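Local atomic coordinates of alanine dehydrogenase/pyridine nucleotide transhydrogenase (Mycobacterium smegmatis str. MC2 155, PDB entry 3P2Y), a protein that probably takes part, as alpha subunit 1 of a pyridine nucleotide transhydrogenase, in transferring reducing equivalents between NADH and NADP(+) coupled to proton translocation. Residues A131-M134 and E135-P138; R139-R142 and A143-M146; A153-A156 and G157-V161; E341-A344 and K345-A349. All coordinates share one frame; numbering follows the deposited sequence.

How the contacts relate
Contacts 1, 2 and 4 form one touching cluster, while contact 3 lies apart. Contact 1 leads directly into contact 2, their centres about 12 Å apart. Residues 341-349 (contact 4) meet both, at about 13 and 12 Å between centres: Met-134 packs on Tyr-343 and Asn-346, Met-146 packs on Ala-349, and Asn-346 ND2 lies 2.9 Å from Thr-145 O, a probable hydrogen bond. Contact 3 lies on helix 148-167, which follows contact 2 in the chain; its nearest atoms are about 5 Å from contact 4. Asp-352 and Leu-355, which bind calcium, follow contact 4; the side chain of Arg-142 is about 9 Å from a bound calcium ion. Contacts 2, 3 and 4 also reach the second subunit.

Contact 1 of 4, residues A131-M134 and E135-P138; sequences AFAM and ESIP
Ala-133 and Ser-136 close a tight turn in which Ser-136 N donates to Ala-133 O at 2.9 Å, with an N-H...O angle of 151°. One residue on, Ile-137 N reaches Met-134 O at 3.3 Å, a weak bond although nearly straight. The side chain of Ser-136 stays close to the turn, with its CB 3.5 Å from Ala-133 O. Glu-135 bends back at chi2 (97°), which returns its carboxylate toward the strand and leaves OE1 3.6 Å from Ala-133 CB. There the two carboxylate oxygens are taken up by successive backbone amides, OE1 by Leu-112 N and OE2 by Ala-113 N, in the loop that follows strand 107-110. The 3-10 turn follows strand 130-133, the last strand of the parallel sheet of the N-terminal domain, which also makes backbone bonds with Ser-372 and Ile-374; Glu-135 ties the turn to the loop beyond the neighbouring strand. On another side of the turn, Ile-137 lays CG1 against Met-134 O at 3.3 Å. The Met-134 chain is folded at each torsion, chi1 to chi3 all near -60°, which carries its methyl CE round to within 4.2 Å of Ile-137 CG1. Beyond this apolar pair Met-134 meets Tyr-343 and Asn-346 of helix 336-354, while Ile-137 rests on Ser-372 of helix 367-372.

Contact 2 of 4, residues R139-R142 and A143-M146; sequences RISR and AQTM
Two peptide carbonyl groups, those of Ile-140 and Ser-141, each receive an amide above the plane: Ala-143 N stands over the first at 2.9 Å from Ile-140 O, and Gln-144 N over the second at 3.1 Å from Ser-141 O. The donors lie 51° and 61° out of the respective planes. Gln-144 adds its own aliphatic part to the same oxygen: with chi1 at -77° CG stays beside the backbone N, which brings it to 3.2 Å from Ser-141 O. In Ile-140, CG1 instead lies between the backbone N and the carbonyl carbon, alongside Ala-143 CB at 3.9 Å. Ile-368 of helix 367-372 touches both of these side chains. Farther along, a water bridges two backbone groups, donating to Arg-142 O at 2.7 Å and accepting from Thr-145 N at 3.0 Å, while the methyl CE of Met-146 lies 3.7 Å from that same Arg-142 O. The Arg-142 guanidinium makes salt bridges outside the turn, NH2 with Asp-366 and NH1 with Glu-367. Met-146 N closes a further i-to-i+3 step on Ala-143 O. These successive i-to-i+3 turns, with the water bridging Arg-142 O and Thr-145 N, form the later part of the connection from strand 130-133 to helix 148-167.

Contact 3 of 4, residues A153-A156 and G157-V161; sequences ANVA and GYKAV. With EDO (1,2-ethanediol), chain G.
Val-155 and Lys-159 sit one helical turn apart and point the same way, Val-155 CG1 lying 4.2 Å from Lys-159 CG. Beneath them Lys-159 N donates to Val-155 O at 2.9 Å; the pairs Gly-157 N to Ala-153 O and Ala-160 N to Ala-156 O, both 2.8 Å, belong to the same series of i-to-i+4 hydrogen bonds of the alpha helix. Tyr-158 N gives the longest of the four, 3.3 Å to Asn-154 O. Ala-160 CB presses on Ala-156 O at 3.3 Å. The Lys-159 chain is curled, with all four torsions between about -50° and -75°, and this shortens the reach of NZ enough for one 1,2-ethanediol to span NZ and Lys-159 O. The diol, probably from the crystallisation liquor, donates from O1 to Lys-159 O at 2.8 Å, and Lys-159 NZ donates to its O2, also at 2.8 Å. In the next shell NZ is held by Thr-334 OG1 and by the carbonyl of Ser-166 of the second subunit. Tyr-158, next along the helix, also reaches the second subunit: its ring is edge-to-face with Phe-171 there and its OH is hydrogen-bonded to Val-172 N, while Asn-154 OD1 is held by Gln-198 of helix 194-206. Helix 148-167 therefore lies between helix 194-206, at whose start a GxGxxG pattern is consistent with a Rossmann-type nucleotide site, and the partner subunit. Three oxygen partners for NZ are consistent with a protonated amine donating all its hydrogens; two of them are protein atoms, one from each subunit, which makes this lysine a polar tie across the dimer interface.

Contact 4 of 4, residues E341-A344 and K345-A349; sequences ELYA and KNVTA
Lys-345, Ala-344 and Tyr-343 bury the most surface in this stretch of helix 336-354. Lys-345 runs out extended beside Glu-341, the two chains pointing the same way, with Lys-345 CG passing 3.5 Å from Glu-341 O. Their charged ends do not meet closely: Lys-345 NZ and Glu-341 OE2 make a long salt bridge of 3.9 Å. A water sits between them, accepting from Lys-345 NZ and donating to Glu-341 OE2, each at 2.7 Å. Ala-344 contributes its carbonyl. Its oxygen takes two donors from Thr-348, N and OG1, both at 2.9 Å and from opposite faces of the carbonyl plane. Chi1 of 57° puts OG1 between the backbone N and the carbonyl carbon, turned back along the helix to make this bond. Tyr-343 offers a ring face to Val-347, one helical turn on, whose N donates to Tyr-343 O in the i-to-i+4 pattern of the alpha helix: Val-347 CG2 stands over the ring toward the rim, 3.8 Å from the centroid and 28° off the normal, a CH-pi contact. The nearest ring atoms are CE1 and CZ. Phe-111 also meets this ring, and Tyr-343 OH is hydrogen-bonded to Lys-90 O. Asn-346 packs CB 3.3 Å from Tyr-343 O, while its amide bonds outside: OD1 with Ser-151 OG, ND2 with Thr-145 O. Ala-179 of the second subunit packs on Lys-345 and Asn-346. The second hydrogen bond to Ala-344 O satisfies the Thr-348 hydroxyl within its own helix, one turn before the calcium ligand Asp-352, while the water bridges the charged pair, whose direct salt bridge is long.

Contact 1 of 4, residues A131-M134 and E135-P138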
loop_
_atom_site.group_PDB
_atom_site.type_symbol
_atom_site.label_atom_id
_atom_site.label_comp_id
_atom_site.label_asym_id
_atom_site.label_seq_id
_atom_site.Cartn_x
_atom_site.Cartn_y
_atom_site.Cartn_z
ATOM N N ALA A 131 12.143 -30.681 -19.590
ATOM C CA ALA A 131 11.542 -29.543 -18.867
ATOM C C ALA A 131 11.779 -29.646 -17.378
ATOM O O ALA A 131 11.621 -30.722 -16.790
ATOM C CB ALA A 131 10.049 -29.482 -19.134
ATOM N N PHE A 132 12.116 -28.510 -16.763
ATOM C CA PHE A 132 12.464 -28.485 -15.343
ATOM C C PHE A 132 11.497 -27.557 -14.656
ATOM O O PHE A 132 11.394 -26.409 -15.048
ATOM C CB PHE A 132 13.901 -28.000 -15.139
ATOM C CG PHE A 132 14.933 -28.904 -15.790
ATOM C CD1 PHE A 132 15.483 -29.960 -15.067
ATOM C CD2 PHE A 132 15.294 -28.732 -17.127
ATOM C CE1 PHE A 132 16.429 -30.821 -15.661
ATOM C CE2 PHE A 132 16.218 -29.601 -17.748
ATOM C CZ PHE A 132 16.789 -30.638 -16.995
ATOM N N ALA A 133 10.774 -28.073 -13.665
ATOM C CA ALA A 133 9.784 -27.286 -12.887
ATOM C C ALA A 133 10.475 -26.624 -11.691
ATOM O O ALA A 133 11.066 -27.308 -10.823
ATOM C CB ALA A 133 8.657 -28.200 -12.379
ATOM N N MET A 134 10.387 -25.303 -11.615
ATOM C CA MET A 134 11.030 -24.606 -10.509
ATOM C C MET A 134 10.389 -24.996 -9.166
ATOM O O MET A 134 11.063 -24.984 -8.139
ATOM C CB MET A 134 11.006 -23.091 -10.739
ATOM C CG MET A 134 11.867 -22.622 -11.956
ATOM S SD MET A 134 13.630 -23.082 -11.814
ATOM C CE MET A 134 14.138 -22.000 -10.443
ATOM N N GLU A 135 9.114 -25.384 -9.178
ATOM C CA GLU A 135 8.457 -25.837 -7.943
ATOM C C GLU A 135 9.083 -27.122 -7.403
ATOM O O GLU A 135 8.911 -27.441 -6.213
ATOM C CB GLU A 135 6.951 -26.108 -8.173
ATOM C CG GLU A 135 6.134 -24.942 -8.729
ATOM C CD GLU A 135 5.958 -25.013 -10.256
ATOM O OE1 GLU A 135 6.892 -25.457 -10.964
ATOM O OE2 GLU A 135 4.901 -24.570 -10.751
ATOM N N SER A 136 9.768 -27.871 -8.269
ATOM C CA SER A 136 10.310 -29.196 -7.937
ATOM C C SER A 136 11.800 -29.172 -7.595
ATOM O O SER A 136 12.397 -30.242 -7.379
ATOM C CB SER A 136 10.031 -30.208 -9.061
ATOM O OG SER A 136 8.611 -30.406 -9.194
ATOM N N ILE A 137 12.387 -27.971 -7.513
ATOM C CA ILE A 137 13.756 -27.811 -7.017
ATOM C C ILE A 137 13.762 -28.346 -5.577
ATOM O O ILE A 137 12.962 -27.924 -4.752
ATOM C CB ILE A 137 14.210 -26.312 -7.031
ATOM C CG1 ILE A 137 14.260 -25.760 -8.471
ATOM C CG2 ILE A 137 15.594 -26.136 -6.340
ATOM C CD1 ILE A 137 15.382 -26.323 -9.301
ATOM N N PRO A 138 14.635 -29.318 -5.290
ATOM C CA PRO A 138 14.563 -29.909 -3.948
ATOM C C PRO A 138 15.069 -28.947 -2.887
ATOM O O PRO A 138 15.914 -28.075 -3.182
ATOM C CB PRO A 138 15.443 -31.170 -4.059
ATOM C CG PRO A 138 16.309 -30.964 -5.238
ATOM C CD PRO A 138 15.578 -30.023 -6.174
#

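Contact 2 of 4, residues R139-R142 and A143-M146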
loop_
_atom_site.group_PDB
_atom_site.type_symbol
_atom_site.label_atom_id
_atom_site.label_comp_id
_atom_site.label_asym_id
_atom_site.label_seq_id
_atom_site.Cartn_x
_atom_site.Cartn_y
_atom_site.Cartn_z
ATOM N N ARG A 139 14.545 -29.102 -1.663
ATOM C CA ARG A 139 14.909 -28.219 -0.566
ATOM C C ARG A 139 16.178 -28.746 0.091
ATOM O O ARG A 139 16.140 -29.318 1.176
ATOM C CB ARG A 139 13.776 -28.136 0.459
ATOM N N ILE A 140 17.292 -28.568 -0.609
ATOM C CA ILE A 140 18.616 -29.022 -0.166
ATOM C C ILE A 140 19.595 -27.846 -0.235
ATOM O O ILE A 140 19.357 -26.853 -0.960
ATOM C CB ILE A 140 19.140 -30.224 -0.990
ATOM C CG1 ILE A 140 19.398 -29.828 -2.460
ATOM C CG2 ILE A 140 18.183 -31.455 -0.866
ATOM C CD1 ILE A 140 20.048 -30.945 -3.296
ATOM N N SER A 141 20.694 -27.961 0.512
ATOM C CA SER A 141 21.696 -26.891 0.650
ATOM C C SER A 141 22.183 -26.350 -0.698
ATOM O O SER A 141 22.236 -25.128 -0.924
ATOM C CB SER A 141 22.895 -27.401 1.474
ATOM O OG SER A 141 23.745 -26.329 1.874
ATOM N N ARG A 142 22.551 -27.272 -1.583
ATOM C CA ARG A 142 23.117 -26.935 -2.899
ATOM C C ARG A 142 22.116 -26.137 -3.764
ATOM O O ARG A 142 22.509 -25.498 -4.752
ATOM C CB ARG A 142 23.524 -28.190 -3.685
ATOM C CG ARG A 142 24.790 -28.916 -3.202
ATOM C CD ARG A 142 25.157 -30.060 -4.155
ATOM N NE ARG A 142 25.277 -29.616 -5.544
ATOM C CZ ARG A 142 24.535 -30.065 -6.569
ATOM N NH1 ARG A 142 23.596 -30.988 -6.395
ATOM N NH2 ARG A 142 24.746 -29.592 -7.787
ATOM N N ALA A 143 20.834 -26.222 -3.415
ATOM C CA ALA A 143 19.769 -25.596 -4.239
ATOM C C ALA A 143 19.243 -24.307 -3.600
ATOM O O ALA A 143 18.259 -23.714 -4.073
ATOM C CB ALA A 143 18.631 -26.579 -4.461
ATOM N N GLN A 144 19.911 -23.834 -2.545
ATOM C CA GLN A 144 19.437 -22.611 -1.857
ATOM C C GLN A 144 19.260 -21.408 -2.779
ATOM O O GLN A 144 18.280 -20.659 -2.657
ATOM C CB GLN A 144 20.400 -22.215 -0.742
ATOM C CG GLN A 144 20.263 -23.039 0.479
ATOM C CD GLN A 144 21.007 -22.409 1.631
ATOM O OE1 GLN A 144 22.244 -22.284 1.603
ATOM N NE2 GLN A 144 20.261 -21.964 2.634
ATOM N N THR A 145 20.182 -21.240 -3.718
ATOM C CA THR A 145 20.124 -20.099 -4.637
ATOM C C THR A 145 19.085 -20.259 -5.761
ATOM O O THR A 145 18.852 -19.312 -6.528
ATOM C CB THR A 145 21.503 -19.843 -5.308
ATOM O OG1 THR A 145 21.878 -20.992 -6.052
ATOM C CG2 THR A 145 22.583 -19.540 -4.268
ATOM N N MET A 146 18.464 -21.441 -5.843
ATOM C CA MET A 146 17.542 -21.813 -6.941
ATOM C C MET A 146 16.094 -21.847 -6.495
ATOM O O MET A 146 15.224 -22.259 -7.265
ATOM C CB MET A 146 17.898 -23.216 -7.507
ATOM C CG MET A 146 19.281 -23.294 -8.068
ATOM S SD MET A 146 19.789 -25.042 -8.242
ATOM C CE MET A 146 21.572 -24.791 -8.260
HETATM O O HOH W 1 22.593 -22.889 -4.147
#

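Contact 3 of 4, residues A153-A156 and G157-V161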
loop_
_atom_site.group_PDB
_atom_site.type_symbol
_atom_site.label_atom_id
_atom_site.label_comp_id
_atom_site.label_asym_id
_atom_site.label_seq_id
_atom_site.Cartn_x
_atom_site.Cartn_y
_atom_site.Cartn_z
ATOM N N ALA A 153 7.693 -15.917 -2.708
ATOM C CA ALA A 153 6.935 -15.836 -1.446
ATOM C C ALA A 153 7.430 -14.663 -0.601
ATOM O O ALA A 153 6.622 -14.019 0.093
ATOM C CB ALA A 153 7.060 -17.184 -0.668
ATOM N N ASN A 154 8.738 -14.369 -0.641
ATOM C CA ASN A 154 9.271 -13.168 0.051
ATOM C C ASN A 154 8.613 -11.911 -0.462
ATOM O O ASN A 154 8.194 -11.051 0.319
ATOM C CB ASN A 154 10.788 -13.017 -0.129
ATOM C CG ASN A 154 11.565 -13.470 1.059
ATOM O OD1 ASN A 154 11.289 -13.064 2.204
ATOM N ND2 ASN A 154 12.603 -14.299 0.805
ATOM N N VAL A 155 8.514 -11.793 -1.785
ATOM C CA VAL A 155 7.836 -10.616 -2.347
ATOM C C VAL A 155 6.364 -10.587 -1.876
ATOM O O VAL A 155 5.846 -9.517 -1.521
ATOM C CB VAL A 155 7.895 -10.586 -3.887
ATOM C CG1 VAL A 155 7.066 -9.372 -4.435
ATOM C CG2 VAL A 155 9.385 -10.504 -4.366
ATOM N N ALA A 156 5.706 -11.743 -1.917
ATOM C CA ALA A 156 4.286 -11.807 -1.602
ATOM C C ALA A 156 4.027 -11.408 -0.149
ATOM O O ALA A 156 3.089 -10.642 0.104
ATOM C CB ALA A 156 3.708 -13.190 -1.910
ATOM N N GLY A 157 4.868 -11.890 0.792
ATOM C CA GLY A 157 4.658 -11.552 2.207
ATOM C C GLY A 157 4.787 -10.051 2.444
ATOM O O GLY A 157 4.006 -9.454 3.202
ATOM N N TYR A 158 5.791 -9.440 1.809
ATOM C CA TYR A 158 5.996 -7.980 1.906
ATOM C C TYR A 158 4.793 -7.221 1.333
ATOM O O TYR A 158 4.229 -6.321 1.985
ATOM C CB TYR A 158 7.293 -7.635 1.151
ATOM C CG TYR A 158 7.537 -6.185 0.883
ATOM C CD1 TYR A 158 7.991 -5.345 1.891
ATOM C CD2 TYR A 158 7.338 -5.658 -0.393
ATOM C CE1 TYR A 158 8.230 -3.988 1.643
ATOM C CE2 TYR A 158 7.580 -4.290 -0.660
ATOM C CZ TYR A 158 8.049 -3.476 0.371
ATOM O OH TYR A 158 8.299 -2.131 0.143
ATOM N N LYS A 159 4.377 -7.586 0.122
ATOM C CA LYS A 159 3.249 -6.856 -0.510
ATOM C C LYS A 159 1.919 -7.136 0.206
ATOM O O LYS A 159 1.000 -6.293 0.153
ATOM C CB LYS A 159 3.143 -7.212 -1.996
ATOM C CG LYS A 159 4.316 -6.687 -2.854
ATOM C CD LYS A 159 4.584 -5.192 -2.687
ATOM C CE LYS A 159 3.332 -4.276 -2.982
ATOM N NZ LYS A 159 3.103 -4.228 -4.525
ATOM N N ALA A 160 1.809 -8.294 0.869
ATOM C CA ALA A 160 0.586 -8.609 1.674
ATOM C C ALA A 160 0.382 -7.603 2.795
ATOM O O ALA A 160 -0.747 -7.152 3.053
ATOM C CB ALA A 160 0.631 -10.081 2.259
ATOM N N VAL A 161 1.484 -7.231 3.463
ATOM C CA VAL A 161 1.409 -6.231 4.526
ATOM C C VAL A 161 1.065 -4.867 3.969
ATOM O O VAL A 161 0.267 -4.132 4.581
ATOM C CB VAL A 161 2.729 -6.168 5.368
ATOM C CG1 VAL A 161 2.699 -4.982 6.379
ATOM C CG2 VAL A 161 2.856 -7.475 6.106
HETATM C C1 EDO G . -0.240 -5.296 -3.223
HETATM O O1 EDO G . 0.185 -4.704 -1.984
HETATM C C2 EDO G . -0.671 -4.202 -4.221
HETATM O O2 EDO G . 0.442 -3.417 -4.728
#

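Contact 4 of 4, residues E341-A344 and K345-A349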
loop_
_atom_site.group_PDB
_atom_site.type_symbol
_atom_site.label_atom_id
_atom_site.label_comp_id
_atom_site.label_asym_id
_atom_site.label_seq_id
_atom_site.Cartn_x
_atom_site.Cartn_y
_atom_site.Cartn_z
ATOM N N GLU A 341 13.831 -10.117 -10.892
ATOM C CA GLU A 341 15.298 -10.205 -10.723
ATOM C C GLU A 341 15.675 -11.388 -9.856
ATOM O O GLU A 341 16.590 -12.130 -10.205
ATOM C CB GLU A 341 15.851 -8.911 -10.135
ATOM C CG GLU A 341 17.371 -8.921 -9.942
ATOM C CD GLU A 341 17.861 -7.621 -9.298
ATOM O OE1 GLU A 341 17.400 -6.548 -9.722
ATOM O OE2 GLU A 341 18.705 -7.674 -8.369
ATOM N N LEU A 342 14.981 -11.569 -8.738
ATOM C CA LEU A 342 15.264 -12.700 -7.858
ATOM C C LEU A 342 14.995 -14.031 -8.575
ATOM O O LEU A 342 15.815 -14.951 -8.493
ATOM C CB LEU A 342 14.433 -12.599 -6.587
ATOM C CG LEU A 342 14.819 -11.376 -5.733
ATOM C CD1 LEU A 342 13.839 -11.282 -4.577
ATOM C CD2 LEU A 342 16.253 -11.450 -5.225
ATOM N N TYR A 343 13.845 -14.094 -9.263
ATOM C CA TYR A 343 13.451 -15.256 -10.069
ATOM C C TYR A 343 14.496 -15.554 -11.141
ATOM O O TYR A 343 14.868 -16.720 -11.381
ATOM C CB TYR A 343 12.077 -15.037 -10.731
ATOM C CG TYR A 343 11.605 -16.244 -11.506
ATOM C CD1 TYR A 343 11.693 -16.273 -12.901
ATOM C CD2 TYR A 343 11.052 -17.357 -10.840
ATOM C CE1 TYR A 343 11.258 -17.418 -13.629
ATOM C CE2 TYR A 343 10.643 -18.493 -11.547
ATOM C CZ TYR A 343 10.740 -18.500 -12.943
ATOM O OH TYR A 343 10.287 -19.568 -13.653
ATOM N N ALA A 344 14.962 -14.505 -11.814
ATOM C CA ALA A 344 15.995 -14.668 -12.849
ATOM C C ALA A 344 17.270 -15.282 -12.294
ATOM O O ALA A 344 17.887 -16.135 -12.935
ATOM C CB ALA A 344 16.303 -13.259 -13.489
ATOM N N LYS A 345 17.669 -14.852 -11.097
ATOM C CA LYS A 345 18.838 -15.455 -10.430
ATOM C C LYS A 345 18.570 -16.927 -10.053
ATOM O O LYS A 345 19.473 -17.781 -10.194
ATOM C CB LYS A 345 19.254 -14.587 -9.232
ATOM C CG LYS A 345 19.868 -13.268 -9.690
ATOM C CD LYS A 345 20.254 -12.332 -8.518
ATOM C CE LYS A 345 20.933 -11.072 -9.073
ATOM N NZ LYS A 345 21.547 -10.242 -7.967
ATOM N N ASN A 346 17.335 -17.245 -9.633
ATOM C CA ASN A 346 16.980 -18.656 -9.346
ATOM C C ASN A 346 17.117 -19.523 -10.603
ATOM O O ASN A 346 17.737 -20.605 -10.598
ATOM C CB ASN A 346 15.527 -18.795 -8.842
ATOM C CG ASN A 346 15.252 -18.056 -7.511
ATOM O OD1 ASN A 346 14.197 -17.461 -7.363
ATOM N ND2 ASN A 346 16.166 -18.120 -6.566
ATOM N N VAL A 347 16.485 -19.055 -11.682
ATOM C CA VAL A 347 16.497 -19.791 -12.962
ATOM C C VAL A 347 17.935 -19.943 -13.502
ATOM O O VAL A 347 18.353 -21.048 -13.977
ATOM C CB VAL A 347 15.555 -19.085 -13.984
ATOM C CG1 VAL A 347 15.866 -19.570 -15.412
ATOM C CG2 VAL A 347 14.077 -19.410 -13.590
ATOM N N THR A 348 18.719 -18.878 -13.411
ATOM C CA THR A 348 20.090 -18.969 -13.955
ATOM C C THR A 348 21.007 -19.833 -13.100
ATOM O O THR A 348 21.954 -20.442 -13.619
ATOM C CB THR A 348 20.719 -17.603 -14.266
ATOM O OG1 THR A 348 20.730 -16.801 -13.084
ATOM C CG2 THR A 348 19.897 -16.896 -15.340
ATOM N N ALA A 349 20.714 -19.924 -11.798
ATOM C CA ALA A 349 21.501 -20.808 -10.945
ATOM C C ALA A 349 21.256 -22.264 -11.386
ATOM O O ALA A 349 22.198 -23.072 -11.407
ATOM C CB ALA A 349 21.166 -20.573 -9.432
HETATM O O HOH W 2 19.527 -9.388 -6.414
#